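Local coordinates for protein UTP--glucose-1-phosphate uridylyltransferase (Acinetobacter baumannii, PDB 6IKX) that catalyses the transfer of a uridylyl group from UTP to alpha-D-glucose 1-phosphate, giving UDP-glucose and diphosphate, at residues Asn69-Leu72 / Glu73-Glu77. The protein carries 1 engineered substitution. Sequence-based numbering, arbitrary orientation.
Sequences NFEL and ETTLE
Glu-73 folds back onto Asn-69 in the first turn of helix 70-78, a local N-terminal helix contact with Asn-69 at the N-cap position. The helix projects from the Rossmann-like nucleotidyltransferase core; the centre of this contact lies about 30 Å from the centre of the chain. The packed side carries Leu-72, Glu-73 and Leu-76. Leu-76 lies on Leu-84 and Leu-85 of helix 82-87, and Leu-72 touches Ile-88, so helix 70-78 packs against helix 82-87 and the residues after it. The CG of Glu-73 sits beside its own backbone N (chi1 -76°), which turns the chain back towards the helix start. There OE2 takes a weak hydrogen bond from Asn-69 N at 3.4 Å. A water bridges the same two atoms, 2.5 Å from Glu-73 OE2. The other oxygen, OE1, forms a salt bridge with Arg-68.

The other residues are only partly buried and face neighbouring subunits, while Glu-77 is exposed to solvent. Here Thr-74 CG2 lies over one face of the Phe-70 ring in a CH-pi contact, 4.0 Å from the centroid and offset toward the rim. Phe-70 and Thr-74 of a third subunit pack against this pair. Glu-71 and Thr-75 instead meet Leu-12 of the second subunit. Two donors of Thr-75 grip Glu-71 O: the backbone N at 3.2 Å, from above the carbonyl plane, and the hydroxyl OG1 at 2.8 Å, tilted 20° from that plane.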
ATOM      1  N   ASN A  69      -9.996 -10.782   3.156  1.00 47.48           N
ATOM      2  CA  ASN A  69      -8.918 -10.847   2.153  1.00 46.80           C
ATOM      3  C   ASN A  69      -9.285 -11.945   1.129  1.00 40.27           C
ATOM      4  O   ASN A  69      -9.235 -13.134   1.460  1.00 35.81           O
ATOM      5  CB  ASN A  69      -7.597 -11.034   2.900  1.00 46.49           C
ATOM      6  CG  ASN A  69      -6.434 -11.254   1.966  1.00 46.20           C
ATOM      7  OD1 ASN A  69      -5.295 -11.274   2.417  1.00 51.21           O
ATOM      8  ND2 ASN A  69      -6.711 -11.414   0.678  1.00 44.22           N
ATOM      9  N   PHE A  70      -9.629 -11.558  -0.088  1.00 41.17           N
ATOM     10  CA  PHE A  70     -10.118 -12.500  -1.127  1.00 45.05           C
ATOM     11  C   PHE A  70      -9.070 -13.581  -1.408  1.00 44.96           C
ATOM     12  O   PHE A  70      -9.346 -14.733  -1.113  1.00 51.43           O
ATOM     13  CB  PHE A  70     -10.525 -11.753  -2.386  1.00 40.99           C
ATOM     14  CG  PHE A  70     -11.254 -12.634  -3.360  1.00 54.76           C
ATOM     15  CD1 PHE A  70     -12.570 -13.008  -3.120  1.00 51.95           C
ATOM     16  CD2 PHE A  70     -10.597 -13.164  -4.464  1.00 54.47           C
ATOM     17  CE1 PHE A  70     -13.235 -13.840  -4.003  1.00 50.31           C
ATOM     18  CE2 PHE A  70     -11.274 -13.977  -5.352  1.00 48.56           C
ATOM     19  CZ  PHE A  70     -12.589 -14.316  -5.115  1.00 51.95           C
ATOM     20  N   GLU A  71      -7.874 -13.191  -1.842  1.00 47.41           N
ATOM     21  CA  GLU A  71      -6.775 -14.115  -2.220  1.00 44.79           C
ATOM     22  C   GLU A  71      -6.403 -14.993  -1.030  1.00 42.37           C
ATOM     23  O   GLU A  71      -5.988 -16.124  -1.248  1.00 40.27           O
ATOM     24  CB  GLU A  71      -5.545 -13.360  -2.723  1.00 43.72           C
ATOM     25  CG  GLU A  71      -4.504 -14.245  -3.376  1.00 46.25           C
ATOM     26  CD  GLU A  71      -3.428 -13.514  -4.177  1.00 55.54           C
ATOM     27  OE1 GLU A  71      -3.512 -12.261  -4.301  1.00 53.39           O
ATOM     28  OE2 GLU A  71      -2.515 -14.200  -4.710  1.00 56.30           O
ATOM     29  N   LEU A  72      -6.459 -14.496   0.195  1.00 45.65           N
ATOM     30  CA  LEU A  72      -5.934 -15.316   1.312  1.00 43.26           C
ATOM     31  C   LEU A  72      -6.895 -16.487   1.551  1.00 46.15           C
ATOM     32  O   LEU A  72      -6.443 -17.618   1.757  1.00 50.63           O
ATOM     33  CB  LEU A  72      -5.792 -14.470   2.570  1.00 41.97           C
ATOM     34  CG  LEU A  72      -5.320 -15.273   3.778  1.00 38.84           C
ATOM     35  CD1 LEU A  72      -3.995 -15.974   3.445  1.00 36.74           C
ATOM     36  CD2 LEU A  72      -5.204 -14.398   5.016  1.00 39.34           C
ATOM     37  N   GLU A  73      -8.183 -16.175   1.537  1.00 48.28           N
ATOM     38  CA  GLU A  73      -9.303 -17.098   1.825  1.00 49.43           C
ATOM     39  C   GLU A  73      -9.327 -18.188   0.747  1.00 45.01           C
ATOM     40  O   GLU A  73      -9.313 -19.365   1.127  1.00 48.25           O
ATOM     41  CB  GLU A  73     -10.594 -16.282   1.942  1.00 44.55           C
ATOM     42  CG  GLU A  73     -10.667 -15.557   3.271  1.00 46.03           C
ATOM     43  CD  GLU A  73     -11.712 -14.469   3.375  1.00 52.54           C
ATOM     44  OE1 GLU A  73     -12.710 -14.513   2.626  1.00 58.96           O
ATOM     45  OE2 GLU A  73     -11.525 -13.583   4.212  1.00 59.73           O
ATOM     46  N   THR A  74      -9.246 -17.824  -0.530  1.00 39.88           N
ATOM     47  CA  THR A  74      -9.319 -18.826  -1.604  1.00 47.21           C
ATOM     48  C   THR A  74      -8.063 -19.696  -1.544  1.00 49.11           C
ATOM     49  O   THR A  74      -8.218 -20.899  -1.703  1.00 52.02           O
ATOM     50  CB  THR A  74      -9.715 -18.265  -2.973  1.00 52.74           C
ATOM     51  OG1 THR A  74      -8.700 -18.767  -3.831  1.00 59.80           O
ATOM     52  CG2 THR A  74      -9.892 -16.767  -3.065  1.00 43.05           C
ATOM     53  N   THR A  75      -6.899 -19.172  -1.183  1.00 48.45           N
ATOM     54  CA  THR A  75      -5.716 -20.026  -0.923  1.00 46.70           C
ATOM     55  C   THR A  75      -6.082 -21.032   0.171  1.00 47.32           C
ATOM     56  O   THR A  75      -5.778 -22.206  -0.033  1.00 48.81           O
ATOM     57  CB  THR A  75      -4.480 -19.228  -0.504  1.00 46.73           C
ATOM     58  OG1 THR A  75      -4.180 -18.246  -1.495  1.00 49.32           O
ATOM     59  CG2 THR A  75      -3.266 -20.107  -0.288  1.00 43.09           C
ATOM     60  N   LEU A  76      -6.706 -20.577   1.269  1.00 51.40           N
ATOM     61  CA  LEU A  76      -7.054 -21.404   2.466  1.00 53.82           C
ATOM     62  C   LEU A  76      -8.106 -22.469   2.118  1.00 55.01           C
ATOM     63  O   LEU A  76      -8.050 -23.560   2.731  1.00 51.31           O
ATOM     64  CB  LEU A  76      -7.592 -20.527   3.604  1.00 54.18           C
ATOM     65  CG  LEU A  76      -6.580 -19.770   4.456  1.00 51.49           C
ATOM     66  CD1 LEU A  76      -7.292 -18.958   5.529  1.00 49.99           C
ATOM     67  CD2 LEU A  76      -5.608 -20.706   5.123  1.00 56.01           C
ATOM     68  N   GLU A  77      -9.076 -22.142   1.259  1.00 57.18           N
ATOM     69  CA  GLU A  77     -10.087 -23.111   0.747  1.00 63.98           C
ATOM     70  C   GLU A  77      -9.407 -24.183  -0.116  1.00 61.69           C
ATOM     71  O   GLU A  77      -9.470 -25.358   0.241  1.00 66.86           O
ATOM     72  CB  GLU A  77     -11.128 -22.420  -0.120  1.00 67.15           C
ATOM     73  CG  GLU A  77     -12.446 -22.175   0.567  1.00 75.13           C
ATOM     74  CD  GLU A  77     -13.177 -21.026  -0.092  1.00 81.75           C
ATOM     75  OE1 GLU A  77     -13.168 -20.973  -1.349  1.00 85.30           O
ATOM     76  OE2 GLU A  77     -13.677 -20.152   0.646  1.00 79.05           O
TER
HETATM   77  O   HOH W   1      -9.802 -12.569   5.764  1.00 56.94           O